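Local coordinates for protein catechol 1,2-dioxygenase (Acinetobacter sp., PDB 1DMH) that catalyses the iron(III)-dependent intradiol cleavage of catechol by dioxygen to cis,cis-muconate, the opening step of its breakdown through the beta-ketoadipate pathway, at residues M123-G131 and E154-G162; T133-D144 and F283-R294. All coordinates share one frame; numbering follows the deposited sequence.

Interaction 1: M123-G131 and E154-G162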
# COMPACT_ATOMS: atom_id res chain seq x y z
N MET A 123 18.75 -31.12 -3.91
CA MET A 123 17.70 -30.15 -3.62
C MET A 123 16.40 -30.25 -4.39
O MET A 123 15.36 -29.76 -3.93
CB MET A 123 18.22 -28.74 -3.84
CG MET A 123 19.50 -28.44 -3.13
SD MET A 123 19.96 -26.71 -3.40
CE MET A 123 18.52 -25.83 -2.75
N ASP A 124 16.45 -30.83 -5.58
CA ASP A 124 15.27 -30.90 -6.41
C ASP A 124 14.67 -32.29 -6.43
O ASP A 124 15.34 -33.28 -6.13
CB ASP A 124 15.63 -30.49 -7.83
CG ASP A 124 16.44 -31.56 -8.54
OD1 ASP A 124 17.56 -31.87 -8.09
OD2 ASP A 124 15.93 -32.10 -9.55
N ASP A 125 13.39 -32.35 -6.81
CA ASP A 125 12.65 -33.61 -6.89
C ASP A 125 12.57 -34.13 -8.31
O ASP A 125 11.74 -34.99 -8.60
CB ASP A 125 11.23 -33.44 -6.35
CG ASP A 125 10.40 -32.48 -7.19
OD1 ASP A 125 10.87 -32.03 -8.26
OD2 ASP A 125 9.25 -32.17 -6.78
N GLY A 126 13.41 -33.61 -9.20
CA GLY A 126 13.40 -34.05 -10.59
C GLY A 126 12.07 -33.85 -11.31
O GLY A 126 11.83 -34.46 -12.35
N SER A 127 11.21 -32.98 -10.78
CA SER A 127 9.93 -32.72 -11.40
C SER A 127 10.01 -31.74 -12.56
O SER A 127 9.02 -31.53 -13.27
CB SER A 127 8.95 -32.16 -10.37
OG SER A 127 9.44 -30.94 -9.84
N ASP A 128 11.17 -31.11 -12.77
CA ASP A 128 11.28 -30.15 -13.86
C ASP A 128 11.75 -30.88 -15.12
O ASP A 128 12.90 -31.32 -15.20
CB ASP A 128 12.27 -29.02 -13.51
CG ASP A 128 12.12 -27.82 -14.44
OD1 ASP A 128 11.96 -28.02 -15.67
OD2 ASP A 128 12.19 -26.67 -13.97
N PRO A 129 10.87 -30.99 -16.12
CA PRO A 129 11.17 -31.66 -17.39
C PRO A 129 12.41 -31.12 -18.07
O PRO A 129 13.17 -31.87 -18.66
CB PRO A 129 9.91 -31.41 -18.21
CG PRO A 129 8.84 -31.37 -17.14
CD PRO A 129 9.51 -30.41 -16.18
N ASN A 130 12.62 -29.82 -17.97
CA ASN A 130 13.78 -29.22 -18.63
C ASN A 130 14.93 -28.91 -17.70
O ASN A 130 15.85 -28.21 -18.08
CB ASN A 130 13.36 -27.95 -19.37
CG ASN A 130 12.20 -28.21 -20.32
OD1 ASN A 130 12.31 -29.03 -21.23
ND2 ASN A 130 11.10 -27.52 -20.11
N GLY A 131 14.88 -29.43 -16.48
CA GLY A 131 15.95 -29.14 -15.56
C GLY A 131 17.27 -29.68 -16.05
O GLY A 131 17.33 -30.77 -16.61
N GLU A 154 22.09 -22.10 3.96
CA GLU A 154 20.73 -22.25 3.46
C GLU A 154 20.66 -21.75 2.01
O GLU A 154 21.04 -20.63 1.73
CB GLU A 154 19.76 -21.46 4.31
CG GLU A 154 19.79 -21.91 5.75
CD GLU A 154 18.77 -21.18 6.59
OE1 GLU A 154 17.56 -21.34 6.34
OE2 GLU A 154 19.19 -20.45 7.50
N ILE A 155 20.16 -22.61 1.13
CA ILE A 155 20.07 -22.32 -0.29
C ILE A 155 18.66 -22.48 -0.82
O ILE A 155 17.96 -23.43 -0.46
CB ILE A 155 20.99 -23.26 -1.08
CG1 ILE A 155 22.40 -23.23 -0.46
CG2 ILE A 155 21.03 -22.86 -2.56
CD1 ILE A 155 23.41 -24.02 -1.23
N TRP A 156 18.22 -21.55 -1.66
CA TRP A 156 16.90 -21.69 -2.26
C TRP A 156 16.98 -21.04 -3.61
O TRP A 156 17.73 -20.08 -3.78
CB TRP A 156 15.79 -21.10 -1.34
CG TRP A 156 15.71 -19.59 -1.11
CD1 TRP A 156 14.84 -18.71 -1.69
CD2 TRP A 156 16.50 -18.82 -0.19
NE1 TRP A 156 15.03 -17.44 -1.19
CE2 TRP A 156 16.05 -17.48 -0.27
CE3 TRP A 156 17.55 -19.13 0.69
CZ2 TRP A 156 16.61 -16.45 0.50
CZ3 TRP A 156 18.11 -18.11 1.46
CH2 TRP A 156 17.63 -16.78 1.35
N HIS A 157 16.26 -21.58 -4.59
CA HIS A 157 16.29 -21.02 -5.94
C HIS A 157 15.09 -21.47 -6.76
O HIS A 157 14.31 -22.31 -6.32
CB HIS A 157 17.60 -21.42 -6.63
CG HIS A 157 17.73 -22.89 -6.92
ND1 HIS A 157 17.17 -23.49 -8.04
CD2 HIS A 157 18.37 -23.88 -6.25
CE1 HIS A 157 17.47 -24.78 -8.04
NE2 HIS A 157 18.19 -25.04 -6.96
N ALA A 158 14.94 -20.91 -7.95
CA ALA A 158 13.82 -21.21 -8.84
C ALA A 158 14.09 -22.38 -9.80
O ALA A 158 15.23 -22.83 -9.92
CB ALA A 158 13.46 -19.95 -9.64
N ASN A 159 13.04 -22.86 -10.46
CA ASN A 159 13.20 -23.94 -11.43
C ASN A 159 13.42 -23.29 -12.79
O ASN A 159 13.65 -22.08 -12.85
CB ASN A 159 11.99 -24.89 -11.46
CG ASN A 159 10.68 -24.20 -11.81
OD1 ASN A 159 10.66 -23.11 -12.39
ND2 ASN A 159 9.57 -24.87 -11.48
N THR A 160 13.35 -24.08 -13.87
CA THR A 160 13.60 -23.55 -15.21
C THR A 160 12.53 -22.61 -15.73
O THR A 160 12.71 -21.97 -16.77
CB THR A 160 13.82 -24.68 -16.26
OG1 THR A 160 12.65 -25.50 -16.34
CG2 THR A 160 15.01 -25.53 -15.86
N LYS A 161 11.41 -22.52 -15.01
CA LYS A 161 10.33 -21.62 -15.40
C LYS A 161 10.35 -20.35 -14.56
O LYS A 161 9.51 -19.48 -14.73
CB LYS A 161 8.99 -22.34 -15.26
CG LYS A 161 8.85 -23.45 -16.30
CD LYS A 161 7.51 -24.12 -16.24
CE LYS A 161 7.35 -24.93 -14.97
NZ LYS A 161 5.95 -25.51 -14.81
N GLY A 162 11.33 -20.25 -13.66
CA GLY A 162 11.44 -19.09 -12.80
C GLY A 162 10.53 -19.12 -11.57
O GLY A 162 10.33 -18.09 -10.93
O HOH W 1 10.06 -27.68 -10.37

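Interaction 2: T133-D144 and F283-R294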
# COMPACT_ATOMS: atom_id res chain seq x y z
N THR A 133 20.99 -30.69 -14.72
CA THR A 133 21.70 -30.99 -13.48
C THR A 133 22.79 -30.01 -13.15
O THR A 133 23.59 -29.67 -14.00
CB THR A 133 22.32 -32.39 -13.51
OG1 THR A 133 21.30 -33.34 -13.83
CG2 THR A 133 22.89 -32.77 -12.15
N LEU A 134 22.83 -29.58 -11.89
CA LEU A 134 23.82 -28.62 -11.41
C LEU A 134 24.43 -29.16 -10.12
O LEU A 134 23.69 -29.54 -9.21
CB LEU A 134 23.14 -27.28 -11.07
CG LEU A 134 23.91 -25.96 -10.99
CD1 LEU A 134 23.34 -25.19 -9.83
CD2 LEU A 134 25.38 -26.13 -10.87
N ILE A 135 25.76 -29.22 -10.05
CA ILE A 135 26.47 -29.66 -8.84
C ILE A 135 27.03 -28.33 -8.32
O ILE A 135 27.85 -27.70 -9.00
CB ILE A 135 27.68 -30.62 -9.16
CG1 ILE A 135 27.19 -31.88 -9.85
CG2 ILE A 135 28.47 -30.97 -7.89
CD1 ILE A 135 26.18 -32.64 -9.07
N LEU A 136 26.59 -27.88 -7.14
CA LEU A 136 27.06 -26.61 -6.60
C LEU A 136 27.78 -26.93 -5.30
O LEU A 136 27.25 -27.61 -4.43
CB LEU A 136 25.85 -25.73 -6.32
CG LEU A 136 25.87 -24.20 -6.14
CD1 LEU A 136 24.83 -23.90 -5.07
CD2 LEU A 136 27.21 -23.62 -5.79
N HIS A 137 29.01 -26.46 -5.17
CA HIS A 137 29.74 -26.75 -3.96
C HIS A 137 30.73 -25.65 -3.62
O HIS A 137 31.03 -24.78 -4.44
CB HIS A 137 30.44 -28.11 -4.12
CG HIS A 137 31.41 -28.16 -5.27
ND1 HIS A 137 32.75 -27.88 -5.13
CD2 HIS A 137 31.21 -28.43 -6.59
CE1 HIS A 137 33.34 -27.97 -6.31
NE2 HIS A 137 32.44 -28.30 -7.21
N GLY A 138 31.21 -25.67 -2.39
CA GLY A 138 32.16 -24.67 -1.98
C GLY A 138 32.58 -24.90 -0.56
O GLY A 138 32.22 -25.90 0.06
N THR A 139 33.36 -23.96 -0.04
CA THR A 139 33.84 -24.04 1.33
C THR A 139 33.40 -22.79 2.06
O THR A 139 33.32 -21.72 1.47
CB THR A 139 35.40 -24.10 1.36
OG1 THR A 139 35.86 -25.27 0.66
CG2 THR A 139 35.91 -24.13 2.82
N ILE A 140 33.10 -22.92 3.35
CA ILE A 140 32.74 -21.76 4.14
C ILE A 140 33.96 -21.42 5.00
O ILE A 140 34.50 -22.28 5.68
CB ILE A 140 31.54 -22.04 5.08
CG1 ILE A 140 30.32 -22.43 4.24
CG2 ILE A 140 31.27 -20.81 5.96
CD1 ILE A 140 29.89 -21.37 3.22
N PHE A 141 34.41 -20.16 4.96
CA PHE A 141 35.56 -19.72 5.75
C PHE A 141 35.17 -18.80 6.89
O PHE A 141 34.31 -17.93 6.71
CB PHE A 141 36.57 -18.99 4.88
CG PHE A 141 37.17 -19.85 3.81
CD1 PHE A 141 38.23 -20.70 4.11
CD2 PHE A 141 36.71 -19.80 2.51
CE1 PHE A 141 38.83 -21.49 3.13
CE2 PHE A 141 37.30 -20.58 1.50
CZ PHE A 141 38.36 -21.42 1.82
N ASP A 142 35.80 -18.96 8.06
CA ASP A 142 35.51 -18.09 9.19
C ASP A 142 36.20 -16.75 8.98
O ASP A 142 36.88 -16.54 7.96
CB ASP A 142 35.94 -18.69 10.54
CG ASP A 142 37.45 -18.94 10.65
OD1 ASP A 142 38.27 -18.25 10.00
OD2 ASP A 142 37.82 -19.81 11.46
N ALA A 143 36.05 -15.85 9.95
CA ALA A 143 36.64 -14.54 9.81
C ALA A 143 38.17 -14.57 9.67
O ALA A 143 38.76 -13.58 9.23
CB ALA A 143 36.22 -13.65 10.97
N ASP A 144 38.81 -15.68 10.03
CA ASP A 144 40.27 -15.76 9.92
C ASP A 144 40.76 -16.37 8.61
O ASP A 144 41.97 -16.42 8.37
CB ASP A 144 40.87 -16.57 11.08
CG ASP A 144 40.58 -15.95 12.43
OD1 ASP A 144 40.74 -14.72 12.56
OD2 ASP A 144 40.20 -16.69 13.36
N PHE A 283 26.20 -32.30 -17.12
CA PHE A 283 25.75 -31.46 -16.02
C PHE A 283 26.59 -30.20 -15.95
O PHE A 283 27.65 -30.10 -16.59
CB PHE A 283 25.87 -32.25 -14.70
CG PHE A 283 27.30 -32.53 -14.29
CD1 PHE A 283 28.00 -33.59 -14.85
CD2 PHE A 283 27.96 -31.69 -13.40
CE1 PHE A 283 29.35 -33.82 -14.53
CE2 PHE A 283 29.31 -31.90 -13.08
CZ PHE A 283 30.01 -32.97 -13.65
N ALA A 284 26.12 -29.22 -15.17
CA ALA A 284 26.85 -27.97 -14.97
C ALA A 284 27.46 -27.99 -13.55
O ALA A 284 26.92 -28.61 -12.62
CB ALA A 284 25.90 -26.80 -15.13
N GLU A 285 28.60 -27.34 -13.39
CA GLU A 285 29.24 -27.26 -12.08
C GLU A 285 29.57 -25.80 -11.74
O GLU A 285 30.09 -25.04 -12.58
CB GLU A 285 30.53 -28.09 -12.03
CG GLU A 285 31.31 -27.94 -10.73
CD GLU A 285 32.59 -28.75 -10.71
OE1 GLU A 285 33.30 -28.76 -11.74
OE2 GLU A 285 32.91 -29.35 -9.67
N MET A 286 29.25 -25.41 -10.50
CA MET A 286 29.54 -24.07 -9.98
C MET A 286 30.21 -24.25 -8.62
O MET A 286 29.77 -25.07 -7.82
CB MET A 286 28.28 -23.23 -9.81
CG MET A 286 27.52 -22.93 -11.10
SD MET A 286 25.99 -21.98 -10.87
CE MET A 286 26.64 -20.41 -10.47
N VAL A 287 31.29 -23.52 -8.39
CA VAL A 287 32.00 -23.57 -7.13
C VAL A 287 31.83 -22.17 -6.54
O VAL A 287 32.02 -21.19 -7.24
CB VAL A 287 33.51 -23.84 -7.34
CG1 VAL A 287 34.23 -23.93 -6.00
CG2 VAL A 287 33.71 -25.11 -8.13
N PHE A 288 31.44 -22.06 -5.27
CA PHE A 288 31.32 -20.74 -4.68
C PHE A 288 31.63 -20.84 -3.20
O PHE A 288 30.92 -21.52 -2.46
CB PHE A 288 29.91 -20.15 -4.86
CG PHE A 288 29.80 -18.72 -4.40
CD1 PHE A 288 30.58 -17.72 -4.99
CD2 PHE A 288 28.96 -18.37 -3.35
CE1 PHE A 288 30.54 -16.40 -4.53
CE2 PHE A 288 28.91 -17.05 -2.89
CZ PHE A 288 29.71 -16.07 -3.49
N ASP A 289 32.72 -20.19 -2.79
CA ASP A 289 33.13 -20.18 -1.38
C ASP A 289 32.61 -18.90 -0.76
O ASP A 289 32.53 -17.86 -1.43
CB ASP A 289 34.65 -20.17 -1.20
CG ASP A 289 35.33 -21.34 -1.84
OD1 ASP A 289 34.72 -22.43 -1.93
OD2 ASP A 289 36.49 -21.18 -2.23
N LEU A 290 32.29 -18.98 0.52
CA LEU A 290 31.80 -17.81 1.25
C LEU A 290 32.66 -17.59 2.48
O LEU A 290 33.04 -18.55 3.15
CB LEU A 290 30.35 -17.99 1.68
CG LEU A 290 29.39 -18.15 0.50
CD1 LEU A 290 29.35 -19.63 0.16
CD2 LEU A 290 27.98 -17.64 0.83
N LYS A 291 32.98 -16.33 2.76
CA LYS A 291 33.79 -15.97 3.92
C LYS A 291 32.92 -15.11 4.82
O LYS A 291 32.31 -14.13 4.37
CB LYS A 291 35.06 -15.22 3.50
CG LYS A 291 36.00 -14.91 4.68
CD LYS A 291 37.29 -14.24 4.18
CE LYS A 291 38.19 -13.72 5.31
NZ LYS A 291 38.68 -14.82 6.17
N LEU A 292 32.87 -15.48 6.10
CA LEU A 292 32.05 -14.80 7.09
C LEU A 292 32.76 -13.71 7.92
O LEU A 292 33.99 -13.67 7.99
CB LEU A 292 31.43 -15.84 8.03
CG LEU A 292 30.57 -16.97 7.46
CD1 LEU A 292 30.03 -17.77 8.62
CD2 LEU A 292 29.42 -16.42 6.63
N THR A 293 31.98 -12.83 8.54
CA THR A 293 32.54 -11.79 9.39
C THR A 293 32.15 -12.08 10.84
O THR A 293 31.11 -12.72 11.12
CB THR A 293 32.04 -10.39 8.97
OG1 THR A 293 30.61 -10.35 9.04
CG2 THR A 293 32.46 -10.06 7.55
N ARG A 294 33.00 -11.63 11.76
CA ARG A 294 32.78 -11.82 13.19
C ARG A 294 31.72 -10.88 13.74
O ARG A 294 31.46 -9.81 13.17
CB ARG A 294 34.07 -11.55 13.98
CG ARG A 294 35.12 -12.63 13.97
CD ARG A 294 36.09 -12.37 15.13
NE ARG A 294 37.05 -13.46 15.32
CZ ARG A 294 38.09 -13.69 14.53
NH1 ARG A 294 38.32 -12.91 13.47
NH2 ARG A 294 38.92 -14.70 14.79
O HOH W 2 35.77 -24.69 -2.68

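Interaction 1: M123-G131 and E154-G162
Asp-128 and Thr-160 tie together two loops at the end of the mixed beta core of this intradiol dioxygenase: the connection leading into strand 133-141 and the turn that follows strand 152-157. The carboxylate of Asp-128 is swung out with CG anti to the backbone N (chi1 -164°), which carries it over to the start of the 159-162 turn. There Thr-160 N donates to Asp-128 OD2 (2.8 Å, N-H...O 159°), meeting that oxygen nearly along its C-O axis. Thr-160 OG1 sits astride the carboxylate, equally near Asp-128 OD1 and OD2 at 2.7 Å, so its single proton could go to either. Asp-128 OD1 also takes Asn-130 N in an Asx turn, on its anti side, while Thr-160 CG2 lies against Asn-130 O and Gly-131 CA. One carboxylate thus holds its own turn and the neighbouring one. A water bound to Asn-159 ND2 makes a further, weak link to Ser-127 OG.

Farther along, the joint is apolar. Met-123 crosses Ile-155 at about a right angle, and its bent end lays CE against Ile-155 CG2 (3.9 Å) while SD stands at the edge of the His-157 ring. That ring is pinned at both nitrogens, by Ala-158 O and by Thr-194. Between Ile-155 and His-157, Trp-156 turns the other way and stacks on the iron ligand His-226, so the strand presents one side to the loop and the other to the metal site. The methionine's nearest approach is to the backbone: CE lies 3.4 Å from Ile-155 O.

Interaction 2: T133-D144 and F283-R294
Ile-140 and Leu-290 run alongside each other in the same direction, with their CD1 methyls 3.6 Å apart, in a parallel strand pair of the beta core that intradiol dioxygenases share. On this face Leu-134, Leu-136 and Ile-140 from one strand stand level with Ala-284, Met-286 and Leu-290 of the other, pair by pair. Beside the small Ala-284, Leu-134 leans across the seam, where its CD2 settles against Met-286 CG (3.9 Å). Leu-292 nests beside Ile-140 CG2, and strands 220-230 and 237-243 close over this layer.

The other face is more polar. At its start Ile-135 CG1 fits against the Phe-283 ring. Glu-285, extended from the backbone (chi1 175°), reaches diagonally across to the other strand, where His-137 NE2 donates to Glu-285 OE2 at 2.7 Å, with the two planes 51° apart, and Val-287 CG2 wedges in beside His-137 CE1. In mid-strand the regular bonding breaks. Phe-288 O leans in over Gly-138, which has no side chain to block it, and accepts from Tyr-190 OH; Thr-139 N donates to Asp-289 OD1 instead, at 2.8 Å. Asp-289 also sets its CB and OD2 at the edge of the Phe-141 ring, while Thr-139 CG2 sits over one face of that ring.

At the end of the strand pair Lys-291 bends at its tip, and NZ donates to Asp-142 O (3.1 Å). The methyl of Ala-143 fills the bend of Arg-294, with CB 3.4 Å from Arg-294 CG. Beyond it the guanidinium grips Asp-144 end-on, NH1 and NH2 both bonding to OD1 from the same face of the carboxylate.

Overall arrangement
Both contacts reach the same mixed beta-sheet of the catalytic domain, with centres about 19 Å apart. Along the chain their segments alternate: 123-131, 133-144, 154-162, then 283-294 much later. Strand 133-141 therefore leaves the loop of interaction 1 and runs straight into interaction 2, and strand 152-157, next in order, returns to interaction 1. The contacts meet inside the core, where Ile-155 CD1 packs on Leu-136 CD1 at 4.1 Å. The strand of interaction 1 faces the iron site through Trp-156; interaction 2 runs farther from the metal, although Leu-134 comes near the catechol-binding Ile-225. Interaction 1 ties neighbouring parts of the chain, whereas interaction 2 brings a late strand against an early one.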